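Long-range contacts in Beta/alpha-amylase (PDB 3VOC), which is the beta-amylase part of a larger secreted precursor and removes successive maltose units from the non-reducing ends of starch-like alpha-1,4-glucans: residues S79-C83 with N118-L122; W43-S49 with I93-L99. All blocks are in the same frame, centred on the assembly; numbering follows the deposited sequence.

Contact 1: residues S79-C83 with N118-L122; sequences STHKC and NSEAL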
ATOM      1  N   SER A  79      -7.236  -0.506  -7.532  1.00 13.77           N
ATOM      2  CA  SER A  79      -6.415  -1.604  -7.015  1.00 13.90           C
ATOM      3  C   SER A  79      -5.717  -2.375  -8.134  1.00 13.39           C
ATOM      4  O   SER A  79      -6.221  -3.398  -8.604  1.00 13.32           O
ATOM      5  CB  SER A  79      -7.277  -2.534  -6.169  1.00 13.55           C
ATOM      6  OG  SER A  79      -7.740  -1.825  -5.043  1.00 15.59           O
ATOM      7  N   THR A  80      -4.571  -1.837  -8.550  1.00 13.66           N
ATOM      8  CA  THR A  80      -3.699  -2.406  -9.571  1.00 14.15           C
ATOM      9  C   THR A  80      -2.766  -3.449  -8.911  1.00 15.05           C
ATOM     10  O   THR A  80      -1.527  -3.441  -9.084  1.00 16.17           O
ATOM     11  CB  THR A  80      -2.863  -1.294 -10.200  1.00 14.33           C
ATOM     12  OG1 THR A  80      -2.304  -0.491  -9.156  1.00 14.36           O
ATOM     13  CG2 THR A  80      -3.742  -0.389 -11.091  1.00 13.68           C
ATOM     14  N   HIS A  81      -3.363  -4.327  -8.111  1.00 14.99           N
ATOM     15  CA  HIS A  81      -2.612  -5.419  -7.514  1.00 14.56           C
ATOM     16  C   HIS A  81      -3.466  -6.675  -7.510  1.00 15.11           C
ATOM     17  O   HIS A  81      -4.672  -6.611  -7.746  1.00 14.90           O
ATOM     18  CB  HIS A  81      -2.101  -5.055  -6.107  1.00 14.52           C
ATOM     19  CG  HIS A  81      -3.177  -4.665  -5.139  1.00 14.24           C
ATOM     20  ND1 HIS A  81      -3.687  -3.388  -5.068  1.00 14.53           N
ATOM     21  CD2 HIS A  81      -3.802  -5.375  -4.170  1.00 14.96           C
ATOM     22  CE1 HIS A  81      -4.597  -3.332  -4.112  1.00 15.02           C
ATOM     23  NE2 HIS A  81      -4.687  -4.526  -3.554  1.00 14.04           N
ATOM     24  N   LYS A  82      -2.818  -7.813  -7.278  1.00 15.02           N
ATOM     25  CA  LYS A  82      -3.467  -9.111  -7.288  1.00 15.90           C
ATOM     26  C   LYS A  82      -4.037  -9.412  -5.912  1.00 15.97           C
ATOM     27  O   LYS A  82      -3.448  -9.022  -4.900  1.00 15.74           O
ATOM     28  CB  LYS A  82      -2.435 -10.184  -7.701  1.00 16.43           C
ATOM     29  CG  LYS A  82      -2.825 -11.628  -7.381  1.00 17.90           C
ATOM     30  CD  LYS A  82      -1.991 -12.636  -8.190  1.00 21.51           C
ATOM     31  CE  LYS A  82      -0.532 -12.666  -7.772  1.00 22.03           C
ATOM     32  NZ  LYS A  82       0.190 -13.809  -8.437  1.00 22.03           N
ATOM     33  N   CYS A  83      -5.190 -10.079  -5.875  1.00 15.63           N
ATOM     34  CA  CYS A  83      -5.681 -10.663  -4.631  1.00 17.30           C
ATOM     35  C   CYS A  83      -5.418 -12.163  -4.678  1.00 17.74           C
ATOM     36  O   CYS A  83      -5.897 -12.848  -5.592  1.00 17.50           O
ATOM     37  CB  CYS A  83      -7.180 -10.402  -4.437  1.00 16.94           C
ATOM     38  SG  CYS A  83      -7.729 -10.555  -2.728  1.00 20.15           S
ATOM     39  N   ASN A 118       7.507 -13.016  -8.277  1.00 17.49           N
ATOM     40  CA  ASN A 118       6.250 -12.541  -7.684  1.00 17.19           C
ATOM     41  C   ASN A 118       5.557 -11.595  -8.667  1.00 17.18           C
ATOM     42  O   ASN A 118       6.208 -10.761  -9.291  1.00 17.07           O
ATOM     43  CB  ASN A 118       6.535 -11.904  -6.303  1.00 16.67           C
ATOM     44  CG  ASN A 118       5.294 -11.256  -5.655  1.00 16.72           C
ATOM     45  OD1 ASN A 118       4.738 -10.300  -6.191  1.00 16.60           O
ATOM     46  ND2 ASN A 118       4.901 -11.749  -4.471  1.00 17.43           N
ATOM     47  N   SER A 119       4.245 -11.764  -8.847  1.00 17.37           N
ATOM     48  CA  SER A 119       3.475 -10.931  -9.784  1.00 17.10           C
ATOM     49  C   SER A 119       2.276 -10.270  -9.091  1.00 17.06           C
ATOM     50  O   SER A 119       1.225 -10.104  -9.691  1.00 16.96           O
ATOM     51  CB  SER A 119       3.003 -11.786 -10.966  1.00 17.71           C
ATOM     52  OG  SER A 119       2.148 -12.811 -10.482  1.00 17.58           O
ATOM     53  N   GLU A 120       2.436  -9.891  -7.822  1.00 16.86           N
ATOM     54  CA  GLU A 120       1.362  -9.220  -7.065  1.00 16.00           C
ATOM     55  C   GLU A 120       0.999  -7.848  -7.622  1.00 15.92           C
ATOM     56  O   GLU A 120      -0.122  -7.378  -7.450  1.00 15.90           O
ATOM     57  CB  GLU A 120       1.765  -9.055  -5.606  1.00 16.06           C
ATOM     58  CG  GLU A 120       1.628 -10.302  -4.749  1.00 16.58           C
ATOM     59  CD  GLU A 120       1.881  -9.962  -3.299  1.00 16.36           C
ATOM     60  OE1 GLU A 120       3.062 -10.033  -2.879  1.00 16.72           O
ATOM     61  OE2 GLU A 120       0.922  -9.563  -2.604  1.00 16.65           O
ATOM     62  N   ALA A 121       1.958  -7.191  -8.266  1.00 15.80           N
ATOM     63  CA  ALA A 121       1.712  -5.921  -8.943  1.00 14.58           C
ATOM     64  C   ALA A 121       2.787  -5.779 -10.000  1.00 15.09           C
ATOM     65  O   ALA A 121       3.825  -6.454  -9.922  1.00 14.82           O
ATOM     66  CB  ALA A 121       1.771  -4.756  -7.945  1.00 13.84           C
ATOM     67  N   LEU A 122       2.550  -4.906 -10.981  1.00 14.09           N
ATOM     68  CA  LEU A 122       3.564  -4.632 -12.001  1.00 14.81           C
ATOM     69  C   LEU A 122       4.761  -3.953 -11.377  1.00 14.98           C
ATOM     70  O   LEU A 122       4.603  -3.121 -10.487  1.00 15.69           O
ATOM     71  CB  LEU A 122       3.000  -3.730 -13.102  1.00 14.19           C
ATOM     72  CG  LEU A 122       1.848  -4.295 -13.932  1.00 13.75           C
ATOM     73  CD1 LEU A 122       1.395  -3.242 -14.932  1.00 12.42           C
ATOM     74  CD2 LEU A 122       2.322  -5.553 -14.654  1.00 14.72           C
TER
HETATM   75  O   HOH W   1       0.104  -3.510 -11.151  1.00 12.63           O
HETATM   76  O   HOH W   2      -1.122  -7.885  -3.867  1.00 16.72           O
HETATM   77  O   HOH W   3       2.661 -13.659  -7.288  1.00 18.25           O

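Contact 2: residues W43-S49 with I93-L99; sequences WWGYVES and IPLPSWL. With CA (calcium ion), chain B.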
ATOM      1  N   TRP A  43     -10.834  -3.629  -8.224  1.00 14.33           N
ATOM      2  CA  TRP A  43      -9.806  -4.562  -8.723  1.00 14.71           C
ATOM      3  C   TRP A  43      -9.510  -4.387 -10.224  1.00 14.72           C
ATOM      4  O   TRP A  43     -10.408  -4.495 -11.063  1.00 14.06           O
ATOM      5  CB  TRP A  43     -10.222  -6.019  -8.450  1.00 14.68           C
ATOM      6  CG  TRP A  43     -10.273  -6.345  -6.997  1.00 15.44           C
ATOM      7  CD1 TRP A  43     -11.385  -6.522  -6.236  1.00 16.01           C
ATOM      8  CD2 TRP A  43      -9.151  -6.503  -6.117  1.00 17.78           C
ATOM      9  NE1 TRP A  43     -11.028  -6.791  -4.936  1.00 17.45           N
ATOM     10  CE2 TRP A  43      -9.663  -6.781  -4.835  1.00 15.58           C
ATOM     11  CE3 TRP A  43      -7.759  -6.425  -6.293  1.00 16.12           C
ATOM     12  CZ2 TRP A  43      -8.838  -6.985  -3.714  1.00 16.05           C
ATOM     13  CZ3 TRP A  43      -6.929  -6.636  -5.178  1.00 17.00           C
ATOM     14  CH2 TRP A  43      -7.476  -6.913  -3.904  1.00 18.85           C
ATOM     15  N   TRP A  44      -8.248  -4.146 -10.562  1.00 14.67           N
ATOM     16  CA  TRP A  44      -7.853  -4.096 -11.968  1.00 15.61           C
ATOM     17  C   TRP A  44      -8.338  -5.329 -12.743  1.00 16.47           C
ATOM     18  O   TRP A  44      -8.844  -5.216 -13.878  1.00 16.35           O
ATOM     19  CB  TRP A  44      -6.333  -3.955 -12.086  1.00 15.82           C
ATOM     20  CG  TRP A  44      -5.875  -3.417 -13.427  1.00 16.21           C
ATOM     21  CD1 TRP A  44      -6.673  -2.919 -14.456  1.00 15.58           C
ATOM     22  CD2 TRP A  44      -4.521  -3.276 -13.868  1.00 14.84           C
ATOM     23  NE1 TRP A  44      -5.880  -2.505 -15.495  1.00 16.13           N
ATOM     24  CE2 TRP A  44      -4.560  -2.708 -15.163  1.00 15.81           C
ATOM     25  CE3 TRP A  44      -3.268  -3.575 -13.287  1.00 15.93           C
ATOM     26  CZ2 TRP A  44      -3.399  -2.444 -15.895  1.00 17.08           C
ATOM     27  CZ3 TRP A  44      -2.125  -3.295 -13.999  1.00 15.75           C
ATOM     28  CH2 TRP A  44      -2.192  -2.737 -15.300  1.00 16.28           C
ATOM     29  N   GLY A  45      -8.202  -6.496 -12.104  1.00 16.55           N
ATOM     30  CA  GLY A  45      -8.581  -7.786 -12.691  1.00 17.18           C
ATOM     31  C   GLY A  45     -10.067  -7.893 -13.007  1.00 17.00           C
ATOM     32  O   GLY A  45     -10.455  -8.693 -13.850  1.00 16.59           O
ATOM     33  N   TYR A  46     -10.887  -7.094 -12.320  1.00 16.68           N
ATOM     34  CA  TYR A  46     -12.325  -7.038 -12.563  1.00 16.95           C
ATOM     35  C   TYR A  46     -12.699  -6.099 -13.698  1.00 16.92           C
ATOM     36  O   TYR A  46     -13.724  -6.307 -14.353  1.00 17.55           O
ATOM     37  CB  TYR A  46     -13.075  -6.537 -11.326  1.00 16.61           C
ATOM     38  CG  TYR A  46     -13.365  -7.554 -10.243  1.00 17.36           C
ATOM     39  CD1 TYR A  46     -12.721  -8.784 -10.207  1.00 18.71           C
ATOM     40  CD2 TYR A  46     -14.269  -7.252  -9.209  1.00 18.87           C
ATOM     41  CE1 TYR A  46     -12.976  -9.716  -9.182  1.00 18.95           C
ATOM     42  CE2 TYR A  46     -14.538  -8.176  -8.187  1.00 18.02           C
ATOM     43  CZ  TYR A  46     -13.886  -9.396  -8.178  1.00 18.87           C
ATOM     44  OH  TYR A  46     -14.124 -10.307  -7.170  1.00 19.61           O
ATOM     45  N   VAL A  47     -11.923  -5.034 -13.889  1.00 15.65           N
ATOM     46  CA  VAL A  47     -12.400  -3.930 -14.717  1.00 15.62           C
ATOM     47  C   VAL A  47     -11.707  -3.792 -16.071  1.00 15.49           C
ATOM     48  O   VAL A  47     -12.188  -3.064 -16.921  1.00 16.20           O
ATOM     49  CB  VAL A  47     -12.360  -2.559 -13.968  1.00 15.47           C
ATOM     50  CG1 VAL A  47     -13.148  -2.631 -12.660  1.00 15.08           C
ATOM     51  CG2 VAL A  47     -10.900  -2.112 -13.695  1.00 15.28           C
ATOM     52  N   GLU A  48     -10.579  -4.463 -16.260  1.00 15.85           N
ATOM     53  CA  GLU A  48      -9.904  -4.465 -17.559  1.00 16.16           C
ATOM     54  C   GLU A  48      -9.428  -5.891 -17.877  1.00 16.64           C
ATOM     55  O   GLU A  48      -8.294  -6.098 -18.294  1.00 16.94           O
ATOM     56  CB  GLU A  48      -8.746  -3.448 -17.566  1.00 15.48           C
ATOM     57  CG  GLU A  48      -8.254  -3.021 -18.961  1.00 15.20           C
ATOM     58  CD  GLU A  48      -7.079  -2.044 -18.925  1.00 16.98           C
ATOM     59  OE1 GLU A  48      -6.787  -1.452 -17.849  1.00 15.97           O
ATOM     60  OE2 GLU A  48      -6.433  -1.853 -19.983  1.00 16.56           O
ATOM     61  N   SER A  49     -10.310  -6.870 -17.683  1.00 17.63           N
ATOM     62  CA  SER A  49      -9.925  -8.279 -17.765  1.00 18.95           C
ATOM     63  C   SER A  49      -9.892  -8.810 -19.194  1.00 19.10           C
ATOM     64  O   SER A  49      -9.087  -9.684 -19.516  1.00 18.68           O
ATOM     65  CB  SER A  49     -10.862  -9.171 -16.932  1.00 19.29           C
ATOM     66  OG  SER A  49     -12.178  -9.185 -17.480  1.00 21.79           O
ATOM     67  N   ILE A  93      -7.856 -12.952  -7.525  1.00 18.24           N
ATOM     68  CA  ILE A  93      -8.111 -11.844  -8.437  1.00 18.36           C
ATOM     69  C   ILE A  93      -6.768 -11.379  -9.003  1.00 18.68           C
ATOM     70  O   ILE A  93      -6.154 -10.428  -8.495  1.00 18.13           O
ATOM     71  CB  ILE A  93      -8.883 -10.671  -7.757  1.00 18.73           C
ATOM     72  CG1 ILE A  93     -10.086 -11.211  -6.955  1.00 18.55           C
ATOM     73  CG2 ILE A  93      -9.295  -9.620  -8.829  1.00 18.74           C
ATOM     74  CD1 ILE A  93     -10.751 -10.199  -5.985  1.00 16.16           C
ATOM     75  N   PRO A  94      -6.308 -12.055 -10.064  1.00 18.58           N
ATOM     76  CA  PRO A  94      -4.994 -11.748 -10.618  1.00 18.77           C
ATOM     77  C   PRO A  94      -5.012 -10.429 -11.381  1.00 18.23           C
ATOM     78  O   PRO A  94      -6.083  -9.872 -11.638  1.00 18.01           O
ATOM     79  CB  PRO A  94      -4.720 -12.948 -11.549  1.00 19.31           C
ATOM     80  CG  PRO A  94      -6.097 -13.378 -12.003  1.00 20.25           C
ATOM     81  CD  PRO A  94      -7.002 -13.123 -10.814  1.00 18.78           C
ATOM     82  N   LEU A  95      -3.836  -9.906 -11.696  1.00 17.71           N
ATOM     83  CA  LEU A  95      -3.742  -8.812 -12.674  1.00 17.58           C
ATOM     84  C   LEU A  95      -4.375  -9.254 -14.001  1.00 17.47           C
ATOM     85  O   LEU A  95      -4.433 -10.451 -14.279  1.00 17.40           O
ATOM     86  CB  LEU A  95      -2.279  -8.427 -12.899  1.00 17.38           C
ATOM     87  CG  LEU A  95      -1.460  -7.923 -11.698  1.00 19.11           C
ATOM     88  CD1 LEU A  95      -0.040  -7.593 -12.139  1.00 19.66           C
ATOM     89  CD2 LEU A  95      -2.114  -6.702 -11.040  1.00 18.31           C
ATOM     90  N   PRO A  96      -4.858  -8.295 -14.827  1.00 17.60           N
ATOM     91  CA  PRO A  96      -5.395  -8.659 -16.140  1.00 17.68           C
ATOM     92  C   PRO A  96      -4.454  -9.613 -16.883  1.00 17.85           C
ATOM     93  O   PRO A  96      -3.253  -9.328 -17.024  1.00 17.64           O
ATOM     94  CB  PRO A  96      -5.485  -7.309 -16.851  1.00 17.40           C
ATOM     95  CG  PRO A  96      -5.810  -6.342 -15.722  1.00 17.16           C
ATOM     96  CD  PRO A  96      -4.926  -6.836 -14.590  1.00 17.52           C
ATOM     97  N   SER A  97      -4.979 -10.748 -17.323  1.00 18.67           N
ATOM     98  CA  SER A  97      -4.129 -11.815 -17.845  1.00 19.28           C
ATOM     99  C   SER A  97      -3.385 -11.463 -19.129  1.00 19.10           C
ATOM    100  O   SER A  97      -2.307 -12.021 -19.379  1.00 18.86           O
ATOM    101  CB  SER A  97      -4.931 -13.103 -18.020  1.00 20.68           C
ATOM    102  OG  SER A  97      -5.955 -12.899 -18.983  1.00 23.21           O
ATOM    103  N   TRP A  98      -3.942 -10.551 -19.938  1.00 18.43           N
ATOM    104  CA  TRP A  98      -3.324 -10.140 -21.210  1.00 17.82           C
ATOM    105  C   TRP A  98      -2.022  -9.354 -21.014  1.00 18.12           C
ATOM    106  O   TRP A  98      -1.226  -9.197 -21.963  1.00 17.95           O
ATOM    107  CB  TRP A  98      -4.315  -9.335 -22.069  1.00 18.12           C
ATOM    108  CG  TRP A  98      -4.979  -8.234 -21.293  1.00 17.35           C
ATOM    109  CD1 TRP A  98      -6.211  -8.273 -20.706  1.00 18.70           C
ATOM    110  CD2 TRP A  98      -4.426  -6.958 -20.987  1.00 17.98           C
ATOM    111  NE1 TRP A  98      -6.473  -7.079 -20.065  1.00 18.48           N
ATOM    112  CE2 TRP A  98      -5.387  -6.256 -20.223  1.00 18.37           C
ATOM    113  CE3 TRP A  98      -3.223  -6.322 -21.308  1.00 17.11           C
ATOM    114  CZ2 TRP A  98      -5.168  -4.961 -19.755  1.00 17.90           C
ATOM    115  CZ3 TRP A  98      -3.005  -5.030 -20.836  1.00 17.32           C
ATOM    116  CH2 TRP A  98      -3.974  -4.368 -20.068  1.00 17.14           C
ATOM    117  N   LEU A  99      -1.797  -8.845 -19.797  1.00 17.22           N
ATOM    118  CA  LEU A  99      -0.567  -8.091 -19.506  1.00 17.41           C
ATOM    119  C   LEU A  99       0.692  -8.890 -19.839  1.00 17.77           C
ATOM    120  O   LEU A  99       1.682  -8.329 -20.302  1.00 18.45           O
ATOM    121  CB  LEU A  99      -0.521  -7.614 -18.043  1.00 16.73           C
ATOM    122  CG  LEU A  99      -1.366  -6.373 -17.720  1.00 15.69           C
ATOM    123  CD1 LEU A  99      -1.659  -6.276 -16.220  1.00 15.90           C
ATOM    124  CD2 LEU A  99      -0.676  -5.080 -18.207  1.00 15.62           C
TER
HETATM  125 CA    CA B 501      -4.688  -0.423 -20.656  1.00 17.47          CA
HETATM  126  O   HOH W   4      -6.274  -7.225  -9.944  1.00 18.04           O
HETATM  127  O   HOH W   5      -5.156   0.455 -18.537  1.00 14.99           O
HETATM  128  O   HOH W   6      -7.677 -11.024 -17.233  1.00 29.66           O

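Contact 1: residues S79-C83 with N118-L122
The side chain of K82 lies alongside the backbone of S119 and E120, its CE 3.7 Å from S119 O, and ends at the S119 hydroxyl, where NZ donates to OG over 3.0 Å. With CG anti to the backbone N (chi1 163°), the chain runs out toward the turn at 118-122 and then bends at chi3 to bring the ammonium group to S119. A water ties the same end down a second time, accepting from both K82 NZ and S119 N. At its other end K82 is held by the main chain: its N donates to E120 O at 2.7 Å, and the preceding H81 CA makes a CA-H...O contact with the same oxygen. E120 itself is fixed within an Asx turn. E120 N donates to N118 OD1 from above the plane of that side-chain amide, while N118 ND2 meets E120 OE1 on its anti side at 3.0 Å. E120 OE2 is bridged through a second water to K82 O, and a third water joins T80 O to L122 N. The imidazole of H81, probably a substrate-binding residue, lies off the seam, its ring meeting that of W43 and its ND1 hydrogen-bonded to S157 OG. The contact joins the loop after barrel strand 73-79 to the loop leading into helix 127-144, whose Y133 and L136 pack against T80.

Contact 2: residues W43-S49 with I93-L99
This is an aromatic-proline and aliphatic packing contact at the rim of the TIM barrel, where the short helix 44-47 that follows barrel strand 37-43 lies against the loop after strand 92-93. W44 CG, anti to the backbone N (chi1 -160°), carries the indole across to P96 and E48. The P96 side chain crosses W44 at about a right angle and lies over one face of the indole: CG stands 3.6 Å from the centroid of the five-membered ring, only 4° off its normal, a CH-pi contact. L99 CD1 lies over the six-membered ring, farther from its normal, and L95 CD2 approaches obliquely at CE3. The indole N-H points in the ring plane straight at E48 OE1 (2.7 Å, 180°), meeting the carboxylate from above its plane, and E48 OE2 binds the calcium ion at 2.4 Å, which places W44 in the second shell, where it probably helps to orient this ligand. D52, N53, Q132 and E135 complete the protein part of the site. An alanine in place of W44 would probably strip P96 and L99 of the surface they pack on and leave E48 OE1 without its indole donor, the carboxylate held less firmly in its rotation. Farther along, I93 CD1 sits over the W43 five-membered ring, while its CG2 touches Y46 CE1. G45 CA lies 3.4 Å from P94 O, and a water bridges its N to that oxygen. At the calcium end, W98 NE1 donates to E48 O over 2.7 Å, with the carbonyl oxygen near the indole plane.

The two contacts have centres about 9 Å apart on the same side of the chain's centre, and their segments alternate along the chain: 43-49, 79-83, 93-99, 118-122. Segments 43-49 and 79-83 adjoin the ends of neighbouring parallel barrel strands, 37-43 and 73-79; the other two belong to the long excursion between strand 73-79 and helix 127-144. The contacts touch directly through probable backbone hydrogen bonds, S79 O with W44 N and C83 O with I93 N, the latter within the small sheet of strands 83-84 and 92-93, beside which the C83-C91 disulfide lies. Neighbouring W43 and W44 thus bring two sites close: W43 meets H81, probably substrate-binding, and W44 hydrogen-bonds to the calcium ligand E48.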